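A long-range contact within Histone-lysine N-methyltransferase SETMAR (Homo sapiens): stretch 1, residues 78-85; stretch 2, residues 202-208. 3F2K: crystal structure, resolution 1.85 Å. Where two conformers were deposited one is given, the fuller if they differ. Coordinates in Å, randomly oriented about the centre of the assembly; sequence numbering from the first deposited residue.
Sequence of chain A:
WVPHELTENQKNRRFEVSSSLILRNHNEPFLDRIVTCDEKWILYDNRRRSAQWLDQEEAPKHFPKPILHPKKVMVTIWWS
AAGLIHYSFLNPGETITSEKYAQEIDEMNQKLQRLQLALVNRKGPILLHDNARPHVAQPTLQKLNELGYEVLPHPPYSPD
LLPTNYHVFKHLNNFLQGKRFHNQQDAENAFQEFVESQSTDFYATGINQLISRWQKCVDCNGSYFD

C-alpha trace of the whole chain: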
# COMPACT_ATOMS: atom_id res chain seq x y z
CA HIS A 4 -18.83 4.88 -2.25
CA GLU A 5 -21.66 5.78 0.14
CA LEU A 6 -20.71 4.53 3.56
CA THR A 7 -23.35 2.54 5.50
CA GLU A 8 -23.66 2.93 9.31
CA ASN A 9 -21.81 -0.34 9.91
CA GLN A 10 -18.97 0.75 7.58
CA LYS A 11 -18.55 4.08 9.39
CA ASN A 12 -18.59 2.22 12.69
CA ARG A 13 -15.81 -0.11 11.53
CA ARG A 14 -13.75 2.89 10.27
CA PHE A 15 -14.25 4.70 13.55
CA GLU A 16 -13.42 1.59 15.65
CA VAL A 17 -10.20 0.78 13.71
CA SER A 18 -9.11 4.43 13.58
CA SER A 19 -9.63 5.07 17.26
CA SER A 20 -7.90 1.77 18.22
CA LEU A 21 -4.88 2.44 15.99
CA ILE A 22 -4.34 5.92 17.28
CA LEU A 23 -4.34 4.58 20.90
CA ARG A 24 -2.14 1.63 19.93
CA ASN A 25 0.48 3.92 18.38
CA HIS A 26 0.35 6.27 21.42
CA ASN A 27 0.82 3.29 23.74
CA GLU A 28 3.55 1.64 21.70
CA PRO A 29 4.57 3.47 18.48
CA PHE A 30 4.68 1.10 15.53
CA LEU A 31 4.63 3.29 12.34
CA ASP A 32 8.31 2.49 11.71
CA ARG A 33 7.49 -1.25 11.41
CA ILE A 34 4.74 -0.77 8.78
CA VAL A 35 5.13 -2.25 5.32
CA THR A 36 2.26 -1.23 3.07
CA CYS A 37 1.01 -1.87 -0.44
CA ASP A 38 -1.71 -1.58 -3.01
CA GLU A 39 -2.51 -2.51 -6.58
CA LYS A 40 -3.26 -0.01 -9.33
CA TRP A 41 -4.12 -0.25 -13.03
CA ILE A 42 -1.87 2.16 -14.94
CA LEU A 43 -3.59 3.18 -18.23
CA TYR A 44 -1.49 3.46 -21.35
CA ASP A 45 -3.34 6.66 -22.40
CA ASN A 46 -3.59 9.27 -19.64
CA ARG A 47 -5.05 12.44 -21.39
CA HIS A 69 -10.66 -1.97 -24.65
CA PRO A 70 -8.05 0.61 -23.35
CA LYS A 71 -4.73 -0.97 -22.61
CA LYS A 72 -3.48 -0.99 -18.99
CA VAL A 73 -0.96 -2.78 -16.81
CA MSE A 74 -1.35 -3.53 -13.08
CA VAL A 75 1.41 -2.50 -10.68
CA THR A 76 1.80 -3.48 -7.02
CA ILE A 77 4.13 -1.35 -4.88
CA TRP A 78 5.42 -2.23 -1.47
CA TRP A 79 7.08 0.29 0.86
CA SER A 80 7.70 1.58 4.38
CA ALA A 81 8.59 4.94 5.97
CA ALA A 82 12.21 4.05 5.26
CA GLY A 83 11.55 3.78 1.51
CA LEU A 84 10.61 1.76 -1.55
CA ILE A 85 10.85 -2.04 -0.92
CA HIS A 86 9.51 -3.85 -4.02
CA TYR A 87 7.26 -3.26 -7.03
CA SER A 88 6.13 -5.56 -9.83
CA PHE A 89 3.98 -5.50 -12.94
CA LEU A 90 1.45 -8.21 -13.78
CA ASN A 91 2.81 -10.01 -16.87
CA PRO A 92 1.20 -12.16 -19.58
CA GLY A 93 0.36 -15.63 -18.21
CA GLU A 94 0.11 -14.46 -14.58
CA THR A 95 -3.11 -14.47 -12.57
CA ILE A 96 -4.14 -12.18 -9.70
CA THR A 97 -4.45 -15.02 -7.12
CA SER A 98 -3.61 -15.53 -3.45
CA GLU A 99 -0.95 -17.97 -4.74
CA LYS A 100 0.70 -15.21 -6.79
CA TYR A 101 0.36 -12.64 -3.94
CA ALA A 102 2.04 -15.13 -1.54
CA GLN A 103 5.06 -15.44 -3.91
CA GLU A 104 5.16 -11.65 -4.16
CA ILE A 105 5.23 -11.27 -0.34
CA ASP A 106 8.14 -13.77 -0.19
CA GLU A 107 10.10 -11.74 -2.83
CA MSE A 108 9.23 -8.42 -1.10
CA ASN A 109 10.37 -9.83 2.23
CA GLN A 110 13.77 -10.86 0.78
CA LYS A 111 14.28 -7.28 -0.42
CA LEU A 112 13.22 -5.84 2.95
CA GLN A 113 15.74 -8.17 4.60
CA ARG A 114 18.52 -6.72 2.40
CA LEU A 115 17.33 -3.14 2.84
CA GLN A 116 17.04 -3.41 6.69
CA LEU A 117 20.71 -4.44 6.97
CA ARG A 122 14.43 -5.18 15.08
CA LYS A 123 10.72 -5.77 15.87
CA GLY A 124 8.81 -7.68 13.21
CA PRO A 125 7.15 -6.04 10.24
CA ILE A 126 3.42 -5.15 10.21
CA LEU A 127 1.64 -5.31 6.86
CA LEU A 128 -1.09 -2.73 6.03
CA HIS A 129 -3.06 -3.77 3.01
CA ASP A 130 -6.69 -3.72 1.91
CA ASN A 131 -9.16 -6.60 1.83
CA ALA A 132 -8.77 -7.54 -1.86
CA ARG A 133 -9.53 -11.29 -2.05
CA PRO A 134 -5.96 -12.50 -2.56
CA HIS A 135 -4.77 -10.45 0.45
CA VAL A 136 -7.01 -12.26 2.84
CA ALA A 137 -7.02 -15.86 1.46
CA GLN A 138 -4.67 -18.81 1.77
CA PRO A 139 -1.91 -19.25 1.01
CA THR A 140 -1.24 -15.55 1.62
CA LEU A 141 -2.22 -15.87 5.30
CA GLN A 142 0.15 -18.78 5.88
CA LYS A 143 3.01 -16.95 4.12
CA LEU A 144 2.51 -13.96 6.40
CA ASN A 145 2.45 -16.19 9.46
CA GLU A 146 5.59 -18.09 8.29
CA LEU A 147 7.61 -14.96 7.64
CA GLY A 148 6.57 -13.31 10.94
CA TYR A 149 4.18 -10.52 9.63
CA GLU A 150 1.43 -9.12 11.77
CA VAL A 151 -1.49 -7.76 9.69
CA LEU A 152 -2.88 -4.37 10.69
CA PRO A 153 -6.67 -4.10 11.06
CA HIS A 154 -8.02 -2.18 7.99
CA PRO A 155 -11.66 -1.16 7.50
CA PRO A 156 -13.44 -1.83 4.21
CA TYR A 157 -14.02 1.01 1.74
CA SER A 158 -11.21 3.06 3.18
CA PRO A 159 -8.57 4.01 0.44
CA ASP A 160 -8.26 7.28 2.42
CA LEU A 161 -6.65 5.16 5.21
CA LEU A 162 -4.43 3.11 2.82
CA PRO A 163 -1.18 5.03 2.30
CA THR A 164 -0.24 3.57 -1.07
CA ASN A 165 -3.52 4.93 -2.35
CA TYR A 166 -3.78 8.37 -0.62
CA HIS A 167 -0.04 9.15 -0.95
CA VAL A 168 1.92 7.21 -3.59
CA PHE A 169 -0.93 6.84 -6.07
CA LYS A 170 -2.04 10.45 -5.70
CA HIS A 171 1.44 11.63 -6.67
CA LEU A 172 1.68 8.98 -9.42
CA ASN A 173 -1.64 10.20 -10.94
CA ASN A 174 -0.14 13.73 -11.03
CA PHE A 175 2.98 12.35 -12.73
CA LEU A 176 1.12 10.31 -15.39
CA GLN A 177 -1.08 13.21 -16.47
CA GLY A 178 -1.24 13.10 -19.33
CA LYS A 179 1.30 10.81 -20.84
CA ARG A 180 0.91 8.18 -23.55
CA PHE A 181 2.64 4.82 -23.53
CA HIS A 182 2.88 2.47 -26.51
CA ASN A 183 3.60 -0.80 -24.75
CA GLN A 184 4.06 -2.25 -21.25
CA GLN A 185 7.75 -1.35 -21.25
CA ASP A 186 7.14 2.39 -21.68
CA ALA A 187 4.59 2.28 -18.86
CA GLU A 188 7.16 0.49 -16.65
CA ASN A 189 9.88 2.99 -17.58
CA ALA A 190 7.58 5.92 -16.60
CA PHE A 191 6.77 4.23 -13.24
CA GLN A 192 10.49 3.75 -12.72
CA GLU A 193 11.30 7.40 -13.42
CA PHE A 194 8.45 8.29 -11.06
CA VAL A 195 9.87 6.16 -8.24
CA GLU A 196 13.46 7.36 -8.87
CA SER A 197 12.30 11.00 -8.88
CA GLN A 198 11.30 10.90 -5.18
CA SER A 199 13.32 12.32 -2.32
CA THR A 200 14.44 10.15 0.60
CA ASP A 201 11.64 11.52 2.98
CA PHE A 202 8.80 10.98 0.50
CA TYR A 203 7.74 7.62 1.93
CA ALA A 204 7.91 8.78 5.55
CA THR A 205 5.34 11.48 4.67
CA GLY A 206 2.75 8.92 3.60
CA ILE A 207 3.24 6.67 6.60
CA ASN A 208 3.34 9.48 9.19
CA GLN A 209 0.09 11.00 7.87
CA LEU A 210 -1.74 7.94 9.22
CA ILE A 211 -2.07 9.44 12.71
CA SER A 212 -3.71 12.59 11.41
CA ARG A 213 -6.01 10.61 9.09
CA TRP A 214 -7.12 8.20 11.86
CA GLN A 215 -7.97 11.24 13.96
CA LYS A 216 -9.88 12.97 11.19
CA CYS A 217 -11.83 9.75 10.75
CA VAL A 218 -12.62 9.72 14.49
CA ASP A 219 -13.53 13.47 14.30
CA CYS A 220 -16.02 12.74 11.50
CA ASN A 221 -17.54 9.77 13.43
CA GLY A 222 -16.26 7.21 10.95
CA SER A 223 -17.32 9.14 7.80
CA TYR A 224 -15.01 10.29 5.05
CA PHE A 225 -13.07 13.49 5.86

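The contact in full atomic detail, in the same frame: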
# COMPACT_ATOMS: atom_id res chain seq x y z
N TRP A 78 5.23 -1.93 -2.83
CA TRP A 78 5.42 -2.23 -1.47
C TRP A 78 6.47 -1.27 -0.91
O TRP A 78 7.56 -1.14 -1.44
CB TRP A 78 6.00 -3.67 -1.31
CG TRP A 78 5.19 -4.78 -2.00
CD1 TRP A 78 5.16 -5.08 -3.34
CD2 TRP A 78 4.37 -5.70 -1.36
NE1 TRP A 78 4.37 -6.14 -3.57
CE2 TRP A 78 3.84 -6.54 -2.36
CE3 TRP A 78 3.98 -5.89 -0.01
CZ2 TRP A 78 2.94 -7.55 -2.08
CZ3 TRP A 78 3.09 -6.87 0.26
CH2 TRP A 78 2.60 -7.72 -0.76
N TRP A 79 6.19 -0.73 0.27
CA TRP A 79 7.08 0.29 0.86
C TRP A 79 6.85 0.52 2.36
O TRP A 79 5.82 0.15 2.93
CB TRP A 79 6.91 1.61 0.09
CG TRP A 79 5.51 2.09 0.05
CD1 TRP A 79 4.48 1.62 -0.73
CD2 TRP A 79 4.99 3.19 0.81
NE1 TRP A 79 3.35 2.39 -0.53
CE2 TRP A 79 3.64 3.37 0.41
CE3 TRP A 79 5.56 4.06 1.74
CZ2 TRP A 79 2.79 4.37 0.98
CZ3 TRP A 79 4.75 5.10 2.30
CH2 TRP A 79 3.35 5.22 1.92
N SER A 80 7.84 1.15 3.00
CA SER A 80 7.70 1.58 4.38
C SER A 80 8.15 3.07 4.51
O SER A 80 8.61 3.69 3.52
CB SER A 80 8.59 0.71 5.24
OG SER A 80 9.92 0.99 4.82
N ALA A 81 8.12 3.57 5.73
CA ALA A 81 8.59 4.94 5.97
C ALA A 81 10.06 5.08 5.58
O ALA A 81 10.51 6.20 5.28
CB ALA A 81 8.41 5.33 7.46
N ALA A 82 10.81 3.97 5.58
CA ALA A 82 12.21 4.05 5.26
C ALA A 82 12.47 4.17 3.76
O ALA A 82 13.57 4.59 3.37
CB ALA A 82 13.01 2.86 5.87
N GLY A 83 11.46 3.75 2.95
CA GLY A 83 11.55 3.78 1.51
C GLY A 83 10.86 2.69 0.72
O GLY A 83 10.08 1.87 1.31
N LEU A 84 11.15 2.73 -0.59
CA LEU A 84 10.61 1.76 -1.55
C LEU A 84 11.25 0.39 -1.23
O LEU A 84 12.48 0.31 -1.06
CB LEU A 84 11.01 2.16 -2.97
CG LEU A 84 10.55 1.20 -4.07
CD1 LEU A 84 9.04 1.06 -4.05
CD2 LEU A 84 11.07 1.71 -5.46
N ILE A 85 10.41 -0.65 -1.18
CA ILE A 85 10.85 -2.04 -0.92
C ILE A 85 10.86 -2.85 -2.24
O ILE A 85 11.91 -3.45 -2.65
CB ILE A 85 10.07 -2.75 0.22
CG1 ILE A 85 10.24 -2.04 1.61
CG2 ILE A 85 10.62 -4.26 0.42
CD1 ILE A 85 9.19 -2.47 2.66
N PHE A 202 10.10 11.08 1.12
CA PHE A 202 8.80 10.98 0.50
C PHE A 202 7.91 9.92 1.13
O PHE A 202 6.68 10.14 1.38
CB PHE A 202 8.96 10.76 -1.00
CG PHE A 202 7.66 10.47 -1.73
CD1 PHE A 202 6.77 11.50 -1.97
CD2 PHE A 202 7.34 9.17 -2.14
CE1 PHE A 202 5.54 11.26 -2.70
CE2 PHE A 202 6.12 8.86 -2.83
CZ PHE A 202 5.19 9.92 -3.09
N TYR A 203 8.50 8.74 1.34
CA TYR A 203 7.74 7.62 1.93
C TYR A 203 7.29 7.92 3.36
O TYR A 203 6.15 7.64 3.73
CB TYR A 203 8.52 6.30 1.74
CG TYR A 203 8.77 6.05 0.27
CD1 TYR A 203 7.73 5.52 -0.56
CD2 TYR A 203 9.98 6.40 -0.33
CE1 TYR A 203 7.90 5.35 -1.92
CE2 TYR A 203 10.19 6.21 -1.71
CZ TYR A 203 9.13 5.66 -2.48
OH TYR A 203 9.28 5.43 -3.80
N ALA A 204 8.18 8.53 4.14
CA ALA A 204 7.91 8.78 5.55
C ALA A 204 6.66 9.63 5.69
O ALA A 204 5.87 9.41 6.63
CB ALA A 204 9.10 9.45 6.19
N THR A 205 6.53 10.58 4.75
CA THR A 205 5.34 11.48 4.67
C THR A 205 4.05 10.66 4.65
O THR A 205 3.14 10.93 5.43
CB THR A 205 5.37 12.39 3.44
OG1 THR A 205 6.57 13.19 3.43
CG2 THR A 205 4.17 13.37 3.43
N GLY A 206 3.95 9.72 3.71
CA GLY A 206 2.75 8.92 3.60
C GLY A 206 2.39 8.15 4.85
O GLY A 206 1.23 8.13 5.27
N ILE A 207 3.41 7.50 5.44
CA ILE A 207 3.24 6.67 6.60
C ILE A 207 2.78 7.55 7.75
O ILE A 207 1.73 7.29 8.36
CB ILE A 207 4.58 5.97 7.01
CG1 ILE A 207 5.00 5.03 5.89
CG2 ILE A 207 4.42 5.28 8.37
CD1 ILE A 207 4.08 3.84 5.71
N ASN A 208 3.56 8.58 8.02
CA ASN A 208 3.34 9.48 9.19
C ASN A 208 1.96 10.19 9.21
O ASN A 208 1.35 10.40 10.28
CB ASN A 208 4.58 10.35 9.38
CG ASN A 208 5.72 9.54 9.98
OD1 ASN A 208 5.61 9.08 11.13
ND2 ASN A 208 6.82 9.33 9.23
O HOH W 1 10.95 8.11 3.09

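The contact joins a beta hairpin to a helix; the touching residues are at least 119 apart in sequence. Strand 78-80 crosses helix 202-208 at 83°, nearly perpendicular, with axes 8.6 Å apart at closest approach. Together the two stretches bury 414 Å², and no direct hydrogen bond passes between them, so packing carries most of the contact.

The hairpin has its own internal hydrogen bonds. Ser 80 to Gly 83 form a type I turn, closed by Gly 83 N to Ser 80 O and Ser 80 N to Gly 83 O, both 2.9 Å. The CA-to-CB bond of Ser 80 points away from the helix, and its OG accepts from Ala 82 N within the turn at 3.2 Å. Gly 83 has phi/psi of 147/-172, where a CB would be jammed against the preceding carbonyl oxygen, which by itself calls for glycine.

Aromatic packing centres on Tyr 203, whose 118 Å² of covered surface is the largest of any residue here. Its chi1 of -59° (m) lays the ring along the hairpin, with Gly 83 C and Leu 84 N over one face and Trp 79 CE3 at the edge. Tyr 203 CD2 lies 3.6 Å from Gly 83 CA, and Leu 84 CB lies 4.0 Å from Tyr 203 CZ. The Tyr 203 ring and the six-membered ring of Trp 79 meet obliquely, planes at 52° and centroids 5.6 Å apart; Trp 79 CE3 and Tyr 203 CD1 approach to 3.5 Å.

Trp 79, with chi1 of 56° (p), also reaches the helix backbone: its CZ3 is 3.2 Å from Tyr 203 O, and its CH2 is 4.1 Å from Gly 206 CA, both near the ring plane. An ideal CB on Gly 206 would fall 2.8 Å from Trp 79 CH2, a clash, so glycine makes room for the indole.

The aliphatic contacts gather around Ile 207. Its CG1 lies 3.6 Å from Trp 79 CZ3 and 3.8 Å from Ala 81 CB, filling space beside both. Small residues suit the closest backbone approach, where the CA atoms of Ala 81 and Ala 204 are 3.9 Å apart and their CB atoms 4.4 Å.

Polar linkage is indirect. Ala 81 O and Ala 204 N are 3.5 Å apart, but the angle is too poor for a hydrogen bond. Water 1 bridges them, donating to Ala 81 O at 2.9 Å and accepting from Ala 204 N at 3.0 Å.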